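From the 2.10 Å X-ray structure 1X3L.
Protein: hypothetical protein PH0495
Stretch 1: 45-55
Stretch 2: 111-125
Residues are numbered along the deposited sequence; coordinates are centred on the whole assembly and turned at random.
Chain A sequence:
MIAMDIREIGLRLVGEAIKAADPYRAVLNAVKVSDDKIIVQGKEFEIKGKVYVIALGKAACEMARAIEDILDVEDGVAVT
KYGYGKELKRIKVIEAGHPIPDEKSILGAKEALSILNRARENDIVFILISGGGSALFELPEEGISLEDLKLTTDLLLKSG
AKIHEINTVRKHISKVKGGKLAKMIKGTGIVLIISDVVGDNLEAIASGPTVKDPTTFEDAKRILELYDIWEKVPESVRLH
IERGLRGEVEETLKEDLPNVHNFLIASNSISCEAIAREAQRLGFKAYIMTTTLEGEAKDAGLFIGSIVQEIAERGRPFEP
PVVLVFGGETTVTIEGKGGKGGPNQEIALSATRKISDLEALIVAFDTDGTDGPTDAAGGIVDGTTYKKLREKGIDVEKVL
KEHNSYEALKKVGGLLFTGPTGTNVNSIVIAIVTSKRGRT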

# COMPACT_ATOMS: atom_id res chain seq x y z
N PHE A 45 -24.37 1.48 -8.76
CA PHE A 45 -24.98 0.22 -8.34
C PHE A 45 -26.30 0.51 -7.65
O PHE A 45 -26.38 1.41 -6.81
CB PHE A 45 -24.09 -0.55 -7.36
CG PHE A 45 -22.73 -0.87 -7.89
CD1 PHE A 45 -21.70 0.06 -7.81
CD2 PHE A 45 -22.47 -2.10 -8.48
CE1 PHE A 45 -20.43 -0.23 -8.31
CE2 PHE A 45 -21.21 -2.40 -8.98
CZ PHE A 45 -20.19 -1.47 -8.90
N GLU A 46 -27.33 -0.25 -8.01
CA GLU A 46 -28.64 -0.06 -7.40
C GLU A 46 -28.76 -0.93 -6.16
O GLU A 46 -28.38 -2.10 -6.18
CB GLU A 46 -29.74 -0.43 -8.40
CG GLU A 46 -31.15 -0.17 -7.89
CD GLU A 46 -32.21 -0.58 -8.89
OE1 GLU A 46 -33.41 -0.30 -8.64
OE2 GLU A 46 -31.86 -1.18 -9.92
N ILE A 47 -29.29 -0.35 -5.08
CA ILE A 47 -29.46 -1.07 -3.83
C ILE A 47 -30.80 -1.80 -3.85
O ILE A 47 -31.84 -1.20 -3.60
CB ILE A 47 -29.44 -0.11 -2.62
CG1 ILE A 47 -28.16 0.72 -2.64
CG2 ILE A 47 -29.53 -0.90 -1.32
CD1 ILE A 47 -28.10 1.78 -1.56
N LYS A 48 -30.78 -3.09 -4.15
CA LYS A 48 -32.01 -3.87 -4.19
C LYS A 48 -32.02 -4.99 -3.16
O LYS A 48 -32.57 -6.06 -3.40
CB LYS A 48 -32.23 -4.42 -5.60
CG LYS A 48 -31.04 -5.17 -6.19
CD LYS A 48 -31.24 -5.41 -7.68
CE LYS A 48 -31.32 -4.09 -8.44
NZ LYS A 48 -31.56 -4.27 -9.90
N GLY A 49 -31.42 -4.72 -2.01
CA GLY A 49 -31.37 -5.71 -0.95
C GLY A 49 -30.68 -5.14 0.27
O GLY A 49 -30.76 -3.94 0.53
N LYS A 50 -29.98 -5.99 1.01
CA LYS A 50 -29.26 -5.55 2.20
C LYS A 50 -27.78 -5.34 1.87
O LYS A 50 -27.31 -5.74 0.80
CB LYS A 50 -29.40 -6.58 3.32
CG LYS A 50 -30.81 -6.73 3.86
CD LYS A 50 -30.86 -7.77 4.96
CE LYS A 50 -32.27 -7.91 5.52
NZ LYS A 50 -33.24 -8.31 4.46
N VAL A 51 -27.06 -4.72 2.79
CA VAL A 51 -25.63 -4.46 2.60
C VAL A 51 -24.81 -5.13 3.70
O VAL A 51 -25.08 -4.95 4.89
CB VAL A 51 -25.33 -2.96 2.61
CG1 VAL A 51 -23.83 -2.73 2.45
CG2 VAL A 51 -26.09 -2.27 1.49
N TYR A 52 -23.81 -5.90 3.29
CA TYR A 52 -22.94 -6.59 4.23
C TYR A 52 -21.51 -6.07 4.08
O TYR A 52 -21.15 -5.51 3.04
CB TYR A 52 -22.98 -8.10 3.96
CG TYR A 52 -24.29 -8.75 4.33
CD1 TYR A 52 -24.57 -9.07 5.66
CD2 TYR A 52 -25.26 -9.03 3.37
CE1 TYR A 52 -25.79 -9.65 6.03
CE2 TYR A 52 -26.48 -9.61 3.72
CZ TYR A 52 -26.74 -9.91 5.05
OH TYR A 52 -27.95 -10.48 5.41
N VAL A 53 -20.70 -6.27 5.11
CA VAL A 53 -19.32 -5.81 5.06
C VAL A 53 -18.34 -6.87 5.55
O VAL A 53 -18.51 -7.44 6.62
CB VAL A 53 -19.10 -4.54 5.93
CG1 VAL A 53 -17.61 -4.24 6.02
CG2 VAL A 53 -19.84 -3.36 5.32
N ILE A 54 -17.31 -7.11 4.75
CA ILE A 54 -16.25 -8.05 5.11
C ILE A 54 -14.95 -7.28 4.93
O ILE A 54 -14.53 -7.01 3.80
CB ILE A 54 -16.25 -9.29 4.21
CG1 ILE A 54 -17.52 -10.11 4.44
CG2 ILE A 54 -15.00 -10.13 4.49
CD1 ILE A 54 -17.67 -11.31 3.51
N ALA A 55 -14.32 -6.91 6.04
CA ALA A 55 -13.07 -6.16 6.01
C ALA A 55 -11.90 -6.96 6.56
O ALA A 55 -12.03 -7.67 7.56
CB ALA A 55 -13.24 -4.87 6.80
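Stretch 2 (111-125) EALSILNRARENDIV

The contact between residues 45-55 and 111-125 is an example of parallel strand pairing backed by a helix, in which a strand pairs in parallel with its neighbour while the helix leading into that neighbour packs across one face of the sheet. Stretch 2 begins as the end of a helix, residues 111-118, which runs nearly antiparallel to strand 51-55: their axes cross at -159° and approach to 9.1 Å. Ala-119 is the first residue to leave helical phi/psi; a type I turn from Arg-120 to Asp-123, closed by Asp-123 N to Arg-120 O at 2.9 Å, then reverses the chain, and Ile-124 and Val-125 enter the sheet in extended conformation.

Parallel register places Val-51 beside Ile-124 and Tyr-52 beside Val-125, with CA-CA distances of 4.9 and 4.7 Å. As parallel pairing requires, one residue bonds to two alternate positions across the gap: Ile-124 N donates to Lys-50 O at 2.9 Å, and Ile-124 O accepts from Tyr-52 N, also at 2.9 Å. The same carbonyl lies 3.4 Å from Val-51 CA in a CA-H...O contact.

Just before the strands, side chains extend this pairing. Asp-123 OD1 accepts from Lys-50 N at 2.8 Å, while its OD2 takes the backbone N of Arg-120 at 2.7 Å, so one carboxylate ties the turn to the residue just before the neighbouring strand. Asn-122, with chi1 in p, reaches back to donate from ND2 to Lys-48 O at 2.9 Å. Between these anchors Gly-49 fits closely: a CB there would lie 2.3 Å from Asn-122 O, a clash. A water bridges Lys-48 N, at 3.2 Å, and Asn-122 O, at 2.9 Å.

The helix covers the sheet face bearing Tyr-52 and Val-125. Tyr-52, the residue most covered by the partner stretch, has CD1 3.8 Å from Ile-115 CG2 and CD2 3.8 Å from Ala-119 CB. Its OH lies over one face of the Arg-118 guanidinium, 2.9 Å from NE, yet the angle is too poor for a hydrogen bond; a water instead links this OH, at 2.8 Å, to Asp-123 OD2, at 2.7 Å. Farther along the strand, Ile-54 points toward stretch 2, its CG2 3.8 Å from Ala-112 CB and its CD1 3.5 Å from Leu-116 CG and 4.1 Å from Val-125 CG1, thus touching helix and strand alike. In all, 830 Å² is buried, combining backbone pairing with apolar packing.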

# COMPACT_ATOMS: atom_id res chain seq x y z
N GLU A 111 -15.91 -16.44 9.89
CA GLU A 111 -16.96 -15.44 10.10
C GLU A 111 -17.36 -14.84 8.76
O GLU A 111 -18.55 -14.60 8.51
CB GLU A 111 -16.45 -14.33 11.02
CG GLU A 111 -16.39 -14.71 12.48
CD GLU A 111 -17.76 -14.77 13.13
OE1 GLU A 111 -18.63 -15.52 12.64
OE2 GLU A 111 -17.96 -14.07 14.14
N ALA A 112 -16.38 -14.60 7.90
CA ALA A 112 -16.65 -14.03 6.58
C ALA A 112 -17.46 -15.00 5.71
O ALA A 112 -18.38 -14.58 5.02
CB ALA A 112 -15.34 -13.67 5.89
N LEU A 113 -17.11 -16.28 5.74
CA LEU A 113 -17.84 -17.26 4.94
C LEU A 113 -19.29 -17.35 5.41
O LEU A 113 -20.22 -17.48 4.61
CB LEU A 113 -17.20 -18.65 5.04
CG LEU A 113 -15.71 -18.81 4.69
CD1 LEU A 113 -15.46 -20.26 4.33
CD2 LEU A 113 -15.32 -17.90 3.54
N SER A 114 -19.48 -17.27 6.72
CA SER A 114 -20.80 -17.32 7.31
C SER A 114 -21.66 -16.19 6.74
O SER A 114 -22.82 -16.39 6.38
CB SER A 114 -20.70 -17.18 8.83
OG SER A 114 -21.98 -17.00 9.41
N ILE A 115 -21.07 -15.00 6.66
CA ILE A 115 -21.76 -13.84 6.13
C ILE A 115 -22.11 -14.01 4.65
O ILE A 115 -23.20 -13.64 4.22
CB ILE A 115 -20.90 -12.57 6.30
CG1 ILE A 115 -20.76 -12.25 7.80
CG2 ILE A 115 -21.52 -11.39 5.55
CD1 ILE A 115 -19.78 -11.15 8.10
N LEU A 116 -21.19 -14.58 3.89
CA LEU A 116 -21.41 -14.80 2.46
C LEU A 116 -22.43 -15.92 2.22
O LEU A 116 -23.04 -15.99 1.15
CB LEU A 116 -20.09 -15.13 1.77
CG LEU A 116 -19.09 -13.98 1.70
CD1 LEU A 116 -17.80 -14.46 1.04
CD2 LEU A 116 -19.69 -12.82 0.93
N ASN A 117 -22.60 -16.78 3.21
CA ASN A 117 -23.57 -17.86 3.07
C ASN A 117 -24.96 -17.26 3.22
O ASN A 117 -25.91 -17.69 2.57
CB ASN A 117 -23.33 -18.92 4.14
CG ASN A 117 -24.29 -20.09 4.01
OD1 ASN A 117 -24.32 -20.76 2.98
ND2 ASN A 117 -25.07 -20.34 5.06
N ARG A 118 -25.07 -16.24 4.07
CA ARG A 118 -26.33 -15.56 4.33
C ARG A 118 -26.71 -14.52 3.27
O ARG A 118 -27.89 -14.30 3.02
CB ARG A 118 -26.28 -14.90 5.71
CG ARG A 118 -27.50 -14.06 6.03
CD ARG A 118 -27.32 -13.29 7.34
NE ARG A 118 -28.41 -12.36 7.57
CZ ARG A 118 -28.43 -11.48 8.57
NH1 ARG A 118 -27.42 -11.41 9.43
NH2 ARG A 118 -29.46 -10.66 8.71
N ALA A 119 -25.72 -13.88 2.66
CA ALA A 119 -26.00 -12.87 1.64
C ALA A 119 -26.65 -13.52 0.41
O ALA A 119 -26.21 -14.56 -0.06
CB ALA A 119 -24.71 -12.16 1.23
N ARG A 120 -27.70 -12.88 -0.10
CA ARG A 120 -28.44 -13.40 -1.26
C ARG A 120 -28.02 -12.77 -2.59
O ARG A 120 -27.29 -11.78 -2.62
CB ARG A 120 -29.94 -13.19 -1.05
CG ARG A 120 -30.54 -13.92 0.15
CD ARG A 120 -30.44 -15.44 -0.00
NE ARG A 120 -29.18 -15.96 0.53
CZ ARG A 120 -28.69 -17.17 0.25
NH1 ARG A 120 -29.34 -17.98 -0.58
NH2 ARG A 120 -27.55 -17.56 0.80
N GLU A 121 -28.49 -13.34 -3.68
CA GLU A 121 -28.16 -12.85 -5.01
C GLU A 121 -28.57 -11.39 -5.23
O GLU A 121 -28.13 -10.76 -6.19
CB GLU A 121 -28.82 -13.71 -6.10
CG GLU A 121 -28.34 -15.16 -6.16
CD GLU A 121 -28.76 -15.99 -4.95
OE1 GLU A 121 -29.77 -15.63 -4.30
OE2 GLU A 121 -28.10 -17.01 -4.67
N ASN A 122 -29.41 -10.86 -4.35
CA ASN A 122 -29.86 -9.48 -4.50
C ASN A 122 -29.24 -8.53 -3.47
O ASN A 122 -29.59 -7.35 -3.41
CB ASN A 122 -31.38 -9.41 -4.41
CG ASN A 122 -31.90 -9.74 -3.03
OD1 ASN A 122 -31.60 -10.79 -2.48
ND2 ASN A 122 -32.68 -8.83 -2.46
N ASP A 123 -28.32 -9.05 -2.65
CA ASP A 123 -27.66 -8.22 -1.64
C ASP A 123 -26.30 -7.74 -2.15
O ASP A 123 -25.75 -8.29 -3.11
CB ASP A 123 -27.43 -9.00 -0.35
CG ASP A 123 -28.72 -9.47 0.29
OD1 ASP A 123 -29.72 -8.72 0.24
OD2 ASP A 123 -28.73 -10.59 0.84
N ILE A 124 -25.77 -6.71 -1.50
CA ILE A 124 -24.48 -6.15 -1.86
C ILE A 124 -23.49 -6.48 -0.74
O ILE A 124 -23.82 -6.34 0.44
CB ILE A 124 -24.55 -4.62 -2.03
CG1 ILE A 124 -25.45 -4.27 -3.22
CG2 ILE A 124 -23.15 -4.04 -2.21
CD1 ILE A 124 -25.53 -2.78 -3.51
N VAL A 125 -22.30 -6.93 -1.12
CA VAL A 125 -21.27 -7.26 -0.14
C VAL A 125 -19.99 -6.48 -0.38
O VAL A 125 -19.32 -6.67 -1.40
CB VAL A 125 -20.92 -8.77 -0.17
CG1 VAL A 125 -19.85 -9.07 0.87
CG2 VAL A 125 -22.16 -9.61 0.08
O HOH W 1 -28.28 -4.99 -4.60
O HOH W 2 -29.73 -10.71 3.31